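Local coordinates for protein putative surface-anchored fimbrial subunit (Corynebacterium diphtheriae, PDB 3HR6) that forms the shaft of a pilus as its major pilin, built of tandem Ig-like modules, one of which binds a calcium ion, at residues F161-N166 / S347-Q352; A195-P200 / A258-Q263; S304-I309 / G366-T371. All coordinates share one frame; numbering follows the deposited sequence. Where two conformers were deposited one is given.

Contact 1 (F161-N166 / S347-Q352). With CA (calcium ion), chain B.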
loop_
_atom_site.group_PDB
_atom_site.type_symbol
_atom_site.label_atom_id
_atom_site.label_comp_id
_atom_site.label_asym_id
_atom_site.label_seq_id
_atom_site.Cartn_x
_atom_site.Cartn_y
_atom_site.Cartn_z
ATOM N N PHE A 161 -1.340 -2.283 19.550
ATOM C CA PHE A 161 -1.502 -0.851 19.317
ATOM C C PHE A 161 -2.977 -0.526 19.353
ATOM O O PHE A 161 -3.595 -0.092 18.386
ATOM C CB PHE A 161 -0.822 -0.353 18.026
ATOM C CG PHE A 161 -0.765 -1.363 16.909
ATOM C CD1 PHE A 161 -1.800 -1.473 15.983
ATOM C CD2 PHE A 161 0.354 -2.175 16.751
ATOM C CE1 PHE A 161 -1.723 -2.385 14.957
ATOM C CE2 PHE A 161 0.412 -3.065 15.708
ATOM C CZ PHE A 161 -0.650 -3.198 14.843
ATOM N N SER A 162 -3.548 -0.716 20.539
ATOM C CA SER A 162 -4.920 -0.300 20.780
ATOM C C SER A 162 -5.018 1.242 20.621
ATOM O O SER A 162 -4.000 1.986 20.651
ATOM C CB SER A 162 -5.307 -0.705 22.193
ATOM O OG SER A 162 -5.574 -2.083 22.317
ATOM N N VAL A 163 -6.215 1.739 20.447
ATOM C CA VAL A 163 -6.447 3.168 20.352
ATOM C C VAL A 163 -5.753 3.853 21.534
ATOM O O VAL A 163 -5.895 3.449 22.685
ATOM C CB VAL A 163 -7.999 3.490 20.346
ATOM C CG1 VAL A 163 -8.244 5.009 20.488
ATOM C CG2 VAL A 163 -8.612 2.919 19.056
ATOM N N GLY A 164 -4.945 4.843 21.231
ATOM C CA GLY A 164 -4.249 5.607 22.232
ATOM C C GLY A 164 -2.761 5.319 22.230
ATOM O O GLY A 164 -1.992 6.023 22.890
ATOM N N GLU A 165 -2.372 4.303 21.481
ATOM C CA GLU A 165 -0.967 3.986 21.268
ATOM C C GLU A 165 -0.591 4.172 19.783
ATOM O O GLU A 165 -1.419 4.448 18.931
ATOM C CB GLU A 165 -0.733 2.514 21.641
ATOM C CG GLU A 165 -0.995 2.189 23.121
ATOM C CD GLU A 165 0.021 1.193 23.676
ATOM O OE1 GLU A 165 0.206 0.118 23.099
ATOM O OE2 GLU A 165 0.619 1.489 24.718
ATOM N N ASN A 166 0.694 4.008 19.508
ATOM C CA ASN A 166 1.182 4.066 18.157
ATOM C C ASN A 166 1.376 2.694 17.524
ATOM O O ASN A 166 1.747 1.728 18.171
ATOM C CB ASN A 166 2.505 4.797 18.112
ATOM C CG ASN A 166 2.415 6.196 18.656
ATOM O OD1 ASN A 166 1.569 6.990 18.254
ATOM N ND2 ASN A 166 3.276 6.505 19.621
ATOM N N SER A 347 -4.990 0.075 29.012
ATOM C CA SER A 347 -5.357 1.448 28.683
ATOM C C SER A 347 -5.983 1.517 27.292
ATOM O O SER A 347 -5.474 0.926 26.340
ATOM C CB SER A 347 -4.102 2.341 28.772
ATOM O OG SER A 347 -4.408 3.667 28.493
ATOM N N LEU A 348 -7.096 2.227 27.179
ATOM C CA LEU A 348 -7.768 2.438 25.888
ATOM C C LEU A 348 -8.070 3.920 25.758
ATOM O O LEU A 348 -8.806 4.494 26.562
ATOM C CB LEU A 348 -9.111 1.678 25.746
ATOM C CG LEU A 348 -9.017 0.192 25.994
ATOM C CD1 LEU A 348 -10.393 -0.523 26.102
ATOM C CD2 LEU A 348 -8.148 -0.489 24.869
ATOM N N ASP A 349 -7.522 4.515 24.709
ATOM C CA ASP A 349 -7.593 5.944 24.475
ATOM C C ASP A 349 -7.263 6.759 25.736
ATOM O O ASP A 349 -7.970 7.696 26.067
ATOM C CB ASP A 349 -8.989 6.283 23.927
ATOM C CG ASP A 349 -8.987 7.502 23.052
ATOM O OD1 ASP A 349 -7.930 8.058 22.772
ATOM O OD2 ASP A 349 -10.074 7.938 22.652
ATOM N N GLY A 350 -6.169 6.374 26.423
ATOM C CA GLY A 350 -5.710 7.049 27.628
ATOM C C GLY A 350 -6.566 6.854 28.871
ATOM O O GLY A 350 -6.373 7.575 29.874
ATOM N N LYS A 351 -7.512 5.901 28.842
ATOM C CA LYS A 351 -8.284 5.624 30.043
ATOM C C LYS A 351 -7.906 4.253 30.511
ATOM O O LYS A 351 -7.770 3.371 29.693
ATOM C CB LYS A 351 -9.794 5.664 29.741
ATOM C CG LYS A 351 -10.284 6.960 29.170
ATOM C CD LYS A 351 -10.110 8.103 30.148
ATOM C CE LYS A 351 -10.902 9.315 29.712
ATOM N NZ LYS A 351 -11.041 10.251 30.831
ATOM N N GLN A 352 -7.774 4.071 31.828
ATOM C CA GLN A 352 -7.360 2.833 32.439
ATOM C C GLN A 352 -8.429 2.243 33.368
ATOM O O GLN A 352 -8.193 1.208 34.011
ATOM C CB GLN A 352 -6.071 3.112 33.221
ATOM C CG GLN A 352 -4.868 3.503 32.345
ATOM C CD GLN A 352 -4.782 4.992 31.997
ATOM O OE1 GLN A 352 -4.930 5.874 32.857
ATOM N NE2 GLN A 352 -4.501 5.275 30.738
HETATM CA CA CA B . 2.169 -1.349 22.375
HETATM O O HOH W 1 -4.119 2.298 24.397
HETATM O O HOH W 2 2.687 0.003 24.548
HETATM O O HOH W 3 2.461 0.929 21.084
#
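Asp-349 and Val-163 join the two loops directly through one backbone hydrogen bond, from Asp-349 N to Val-163 O (2.8 Å, 161° at the hydrogen). The donor stands above the carbonyl plane, 50° out of it. A water donates to Val-163 O, at 2.7 Å, and to Ser-347 O, and so bridges the two carbonyls beside the direct bond; the valine oxygen thus takes two protons.

The apolar part is small. Val-163 CG1, anti to the backbone N (chi1 170°), reaches 3.7 Å from Asp-349 CB and meets the carboxylate carbon as well, the two side chains crossing obliquely. Leu-348 CD2 lies 3.9 Å from Ser-162 CB, while Ser-162 OG is hydrogen-bonded to His-368 N. At Gly-164, where phi is positive, the backbones close to 4.0 Å between its CA and Asp-349 CA, a spacing at which a CB would clash with Asp-349 CA.

Glu-165 OE1 binds the calcium ion at 2.5 Å beside two waters, Asp-153, Asp-155, Gln-158 and Gly-160. The motif is a type II turn, Ser-162 to Glu-165, leading out of this calcium-binding loop and packing on a type I' turn, Leu-348 to Lys-351, from the loop between strands 327-333 and 354-355.

Contact 2 (A195-P200 / A258-Q263)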
loop_
_atom_site.group_PDB
_atom_site.type_symbol
_atom_site.label_atom_id
_atom_site.label_comp_id
_atom_site.label_asym_id
_atom_site.label_seq_id
_atom_site.Cartn_x
_atom_site.Cartn_y
_atom_site.Cartn_z
ATOM N N ALA A 195 -7.820 5.944 7.793
ATOM C CA ALA A 195 -8.317 7.136 8.454
ATOM C C ALA A 195 -8.227 7.137 9.951
ATOM O O ALA A 195 -8.237 8.190 10.538
ATOM C CB ALA A 195 -9.763 7.417 8.056
ATOM N N GLU A 196 -8.120 5.971 10.575
ATOM C CA GLU A 196 -8.048 5.878 11.998
ATOM C C GLU A 196 -6.673 6.288 12.566
ATOM O O GLU A 196 -6.497 6.322 13.789
ATOM C CB GLU A 196 -8.417 4.472 12.415
ATOM C CG GLU A 196 -9.858 4.128 11.996
ATOM C CD GLU A 196 -9.989 3.444 10.625
ATOM O OE1 GLU A 196 -8.991 3.209 9.961
ATOM O OE2 GLU A 196 -11.135 3.097 10.183
ATOM N N LEU A 197 -5.714 6.520 11.680
ATOM C CA LEU A 197 -4.383 6.955 12.110
ATOM C C LEU A 197 -4.180 8.431 11.968
ATOM O O LEU A 197 -4.604 9.057 10.963
ATOM C CB LEU A 197 -3.286 6.251 11.308
ATOM C CG LEU A 197 -3.369 4.721 11.316
ATOM C CD1 LEU A 197 -2.142 4.090 10.592
ATOM C CD2 LEU A 197 -3.386 4.259 12.774
ATOM N N GLY A 198 -3.477 8.978 12.938
ATOM C CA GLY A 198 -3.029 10.365 12.869
ATOM C C GLY A 198 -1.806 10.489 11.978
ATOM O O GLY A 198 -1.384 9.549 11.350
ATOM N N LYS A 199 -1.215 11.679 11.938
ATOM C CA LYS A 199 -0.086 11.881 11.075
ATOM C C LYS A 199 1.145 11.172 11.644
ATOM O O LYS A 199 1.298 11.077 12.846
ATOM C CB LYS A 199 0.166 13.371 10.873
ATOM C CG LYS A 199 -0.902 14.002 9.967
ATOM C CD LYS A 199 -0.577 15.403 9.609
ATOM C CE LYS A 199 -1.762 16.080 8.964
ATOM N NZ LYS A 199 -2.792 16.411 9.966
ATOM N N PRO A 200 2.000 10.672 10.765
ATOM C CA PRO A 200 3.228 9.977 11.149
ATOM C C PRO A 200 4.161 10.898 11.877
ATOM O O PRO A 200 4.293 12.077 11.491
ATOM C CB PRO A 200 3.854 9.608 9.811
ATOM C CG PRO A 200 2.761 9.852 8.769
ATOM C CD PRO A 200 1.964 10.939 9.318
ATOM N N ALA A 258 2.654 5.842 13.526
ATOM C CA ALA A 258 1.550 6.795 13.591
ATOM C C ALA A 258 0.632 6.464 14.749
ATOM O O ALA A 258 0.520 5.300 15.125
ATOM C CB ALA A 258 0.770 6.772 12.297
ATOM N N PRO A 259 -0.047 7.488 15.287
ATOM C CA PRO A 259 -0.970 7.223 16.392
ATOM C C PRO A 259 -2.277 6.566 15.948
ATOM O O PRO A 259 -2.894 6.950 14.949
ATOM C CB PRO A 259 -1.185 8.598 17.011
ATOM C CG PRO A 259 -0.850 9.553 16.032
ATOM C CD PRO A 259 0.182 8.919 15.104
ATOM N N VAL A 260 -2.680 5.547 16.679
ATOM C CA VAL A 260 -3.992 4.949 16.434
ATOM C C VAL A 260 -4.991 5.813 17.198
ATOM O O VAL A 260 -5.014 5.757 18.415
ATOM C CB VAL A 260 -4.055 3.458 16.862
ATOM C CG1 VAL A 260 -5.412 2.877 16.591
ATOM C CG2 VAL A 260 -3.008 2.612 16.116
ATOM N N THR A 261 -5.850 6.560 16.510
ATOM C CA THR A 261 -6.636 7.590 17.189
ATOM C C THR A 261 -8.069 7.194 17.426
ATOM O O THR A 261 -8.736 7.795 18.280
ATOM C CB THR A 261 -6.649 8.950 16.463
ATOM O OG1 THR A 261 -7.492 8.880 15.301
ATOM C CG2 THR A 261 -5.261 9.347 16.027
ATOM N N LYS A 262 -8.543 6.177 16.706
ATOM C CA LYS A 262 -9.924 5.756 16.898
ATOM C C LYS A 262 -10.127 4.363 16.425
ATOM O O LYS A 262 -9.392 3.857 15.573
ATOM C CB LYS A 262 -10.903 6.697 16.225
ATOM C CG LYS A 262 -10.755 6.800 14.750
ATOM C CD LYS A 262 -11.485 8.036 14.218
ATOM C CE LYS A 262 -11.411 8.152 12.715
ATOM N NZ LYS A 262 -12.268 9.318 12.233
ATOM N N GLN A 263 -11.181 3.753 16.959
ATOM C CA GLN A 263 -11.499 2.400 16.605
ATOM C C GLN A 263 -12.088 2.387 15.197
ATOM O O GLN A 263 -13.067 3.104 14.917
ATOM C CB GLN A 263 -12.568 1.872 17.558
ATOM C CG GLN A 263 -13.113 0.493 17.188
ATOM C CD GLN A 263 -14.093 -0.007 18.220
ATOM O OE1 GLN A 263 -13.743 -0.801 19.125
ATOM N NE2 GLN A 263 -15.311 0.441 18.098
HETATM O O HOH W 4 -7.156 9.489 12.918
#
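The pyrrolidine ring of Pro-259 turns CG to Gly-198 CA (3.9 Å) and CD to Lys-199 O. The carbonyl plane of the same residue is entered in plane by Gly-198 N, which donates to Pro-259 O at 2.9 Å, and Leu-197 CA brings a CA-H...O contact to that oxygen. The backbones form a single beta bridge, Leu-197 with Val-260, held by this bond and by Thr-261 N to Glu-196 O (2.8 Å, 168° at the hydrogen), which is nearly collinear with the C=O bond. Through it the loop before strand 206-209 continues beside the end of strand 251-259 in the Cna-B-like domain.

Water 4, which donates to Ala-195 O, lies close to Thr-261 OG1.

Glu-196 and Lys-262 cross at about a right angle and touch by their aliphatic parts. Lys-262 CG sits between its backbone N and carbonyl carbon (chi1 62°), which puts it 3.9 Å from Glu-196 CG; the charged ends stay apart, with Glu-196 OE2 6.6 Å from Lys-262 NZ, so no salt bridge forms. Leu-197 CD2 meets Val-260 CG2 at 3.7 Å, and Val-167 touches both residues. Gly-198 O is buried without a polar partner, with the methyl carbon Ala-258 CB lying 3.6 Å from it.

Contact 3 (S304-I309 / G366-T371)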
loop_
_atom_site.group_PDB
_atom_site.type_symbol
_atom_site.label_atom_id
_atom_site.label_comp_id
_atom_site.label_asym_id
_atom_site.label_seq_id
_atom_site.Cartn_x
_atom_site.Cartn_y
_atom_site.Cartn_z
ATOM N N SER A 304 -5.147 -5.120 10.811
ATOM C CA SER A 304 -5.145 -5.280 12.258
ATOM C C SER A 304 -6.568 -5.281 12.754
ATOM O O SER A 304 -7.368 -4.459 12.337
ATOM C CB SER A 304 -4.341 -4.155 12.897
ATOM O OG SER A 304 -2.984 -4.260 12.470
ATOM N N LYS A 305 -6.897 -6.234 13.620
ATOM C CA LYS A 305 -8.272 -6.504 13.989
ATOM C C LYS A 305 -8.567 -5.923 15.366
ATOM O O LYS A 305 -7.787 -6.106 16.280
ATOM C CB LYS A 305 -8.464 -8.012 14.022
ATOM C CG LYS A 305 -7.925 -8.751 12.796
ATOM C CD LYS A 305 -8.618 -8.308 11.515
ATOM C CE LYS A 305 -8.134 -9.150 10.347
ATOM N NZ LYS A 305 -8.808 -8.802 9.073
ATOM N N PHE A 306 -9.719 -5.272 15.478
ATOM C CA PHE A 306 -10.082 -4.569 16.700
ATOM C C PHE A 306 -11.345 -5.137 17.265
ATOM O O PHE A 306 -12.160 -5.741 16.577
ATOM C CB PHE A 306 -10.226 -3.063 16.462
ATOM C CG PHE A 306 -8.902 -2.347 16.409
ATOM C CD1 PHE A 306 -8.034 -2.528 15.333
ATOM C CD2 PHE A 306 -8.495 -1.553 17.458
ATOM C CE1 PHE A 306 -6.794 -1.883 15.313
ATOM C CE2 PHE A 306 -7.271 -0.902 17.424
ATOM C CZ PHE A 306 -6.411 -1.082 16.372
ATOM N N GLY A 307 -11.486 -4.931 18.577
ATOM C CA GLY A 307 -12.686 -5.393 19.278
ATOM C C GLY A 307 -13.138 -4.407 20.326
ATOM O O GLY A 307 -12.472 -3.431 20.639
ATOM N N GLN A 308 -14.322 -4.649 20.822
ATOM C CA GLN A 308 -15.004 -3.727 21.731
ATOM C C GLN A 308 -15.838 -4.545 22.721
ATOM O O GLN A 308 -16.560 -5.434 22.329
ATOM C CB GLN A 308 -15.956 -2.876 20.897
ATOM C CG GLN A 308 -16.839 -1.963 21.669
ATOM C CD GLN A 308 -17.584 -1.028 20.753
ATOM O OE1 GLN A 308 -17.111 0.088 20.502
ATOM N NE2 GLN A 308 -18.745 -1.469 20.244
ATOM N N ILE A 309 -15.731 -4.198 23.997
ATOM C CA ILE A 309 -16.437 -4.870 25.088
ATOM C C ILE A 309 -17.490 -3.897 25.575
ATOM O O ILE A 309 -17.197 -2.756 25.836
ATOM C CB ILE A 309 -15.481 -5.225 26.232
ATOM C CG1 ILE A 309 -14.499 -6.299 25.770
ATOM C CG2 ILE A 309 -16.264 -5.748 27.432
ATOM C CD1 ILE A 309 -13.320 -6.440 26.702
ATOM N N GLY A 366 -11.790 0.006 20.917
ATOM C CA GLY A 366 -10.466 0.154 20.365
ATOM C C GLY A 366 -9.364 -0.742 20.854
ATOM O O GLY A 366 -8.153 -0.384 20.848
ATOM N N ILE A 367 -9.759 -1.948 21.230
ATOM C CA ILE A 367 -8.883 -2.975 21.660
ATOM C C ILE A 367 -8.275 -3.626 20.414
ATOM O O ILE A 367 -8.987 -4.295 19.655
ATOM C CB ILE A 367 -9.596 -4.058 22.500
ATOM C CG1 ILE A 367 -10.293 -3.447 23.740
ATOM C CG2 ILE A 367 -8.594 -5.070 22.922
ATOM C CD1 ILE A 367 -11.385 -4.331 24.368
ATOM N N HIS A 368 -6.969 -3.458 20.231
ATOM C CA HIS A 368 -6.275 -4.113 19.117
ATOM C C HIS A 368 -6.012 -5.547 19.513
ATOM O O HIS A 368 -5.304 -5.840 20.478
ATOM C CB HIS A 368 -4.973 -3.380 18.792
ATOM C CG HIS A 368 -4.084 -4.140 17.858
ATOM N ND1 HIS A 368 -2.709 -4.272 18.037
ATOM C CD2 HIS A 368 -4.376 -4.833 16.730
ATOM C CE1 HIS A 368 -2.206 -4.976 17.047
ATOM N NE2 HIS A 368 -3.202 -5.373 16.263
ATOM N N LEU A 369 -6.583 -6.483 18.773
ATOM C CA LEU A 369 -6.490 -7.887 19.095
ATOM C C LEU A 369 -5.331 -8.621 18.444
ATOM O O LEU A 369 -4.737 -9.498 19.029
ATOM C CB LEU A 369 -7.797 -8.548 18.681
ATOM C CG LEU A 369 -9.014 -8.048 19.408
ATOM C CD1 LEU A 369 -10.231 -8.648 18.743
ATOM C CD2 LEU A 369 -8.999 -8.481 20.868
ATOM N N GLY A 370 -5.008 -8.219 17.215
ATOM C CA GLY A 370 -3.974 -8.894 16.455
ATOM C C GLY A 370 -3.941 -8.407 15.028
ATOM O O GLY A 370 -4.726 -7.530 14.671
ATOM N N THR A 371 -3.058 -9.008 14.228
ATOM C CA THR A 371 -2.769 -8.520 12.881
ATOM C C THR A 371 -2.568 -9.676 11.904
ATOM O O THR A 371 -1.921 -10.684 12.195
ATOM C CB THR A 371 -1.532 -7.626 12.876
ATOM O OG1 THR A 371 -1.769 -6.545 13.763
ATOM C CG2 THR A 371 -1.290 -7.077 11.471
#
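Phe-306 lays one face of its ring against CA and CB of His-368: His-368 CA stands 3.9 Å from the ring centroid and 18° off the normal, a CH-pi contact, and Phe-306 CZ touches His-368 CB. At the edge of the phenyl ring, near its plane, Gly-366 O lies 3.6 Å from Phe-306 CE2. The planes of the phenyl and imidazole rings are inclined at 33°.

His-368 CG is anti to the backbone N (chi1 169°). At the edge of the imidazole, in its plane, His-368 NE2 is hydrogen-bonded to Thr-371 OG1 at 3.1 Å, either being the possible donor. That hydroxyl also shares a hydrogen bond with Ser-304 OG (2.9 Å), so Thr-371 OG1 links both strands. His-368 ND1 is hydrogen-bonded to Phe-161 N, and the Phe-161 ring stacks on the imidazole.

The strands 302-315 and 361-375 run antiparallel within a sheet of the Ig-like modules, and a beta bulge interrupts their register: Lys-305 O accepts from Leu-369 N at 2.8 Å while Lys-305 N donates to Gly-370 O at 2.7 Å. Leu-369 is the extra residue, and its CD1 comes 3.9 Å from Gly-307 N. Ile-367 CD1 meets Ile-309 CD1 at 3.7 Å.

The three contacts form one cluster: the centre of contact 1 lies about 11 Å from those of contacts 2 and 3, which are about 14 Å apart. Contact 1 meets contact 2 through a backbone pair, Val-260 N to Glu-165 O at 2.8 Å and Gly-164 N to Val-260 O at 3.0 Å, and meets contact 3 through Phe-161 N to His-368 ND1 at 2.8 Å. Gln-263 joins contacts 2 and 3 with OE1 on Gly-366 N, also 2.8 Å. Contact 1 alone supplies a calcium ligand. The side chains of His-368 and Val-260 are about 7 and 9 Å from the ion and do not ligate it, but Val-260 N and His-368 ND1 hold Glu-165 O and Phe-161 N, which flank the site.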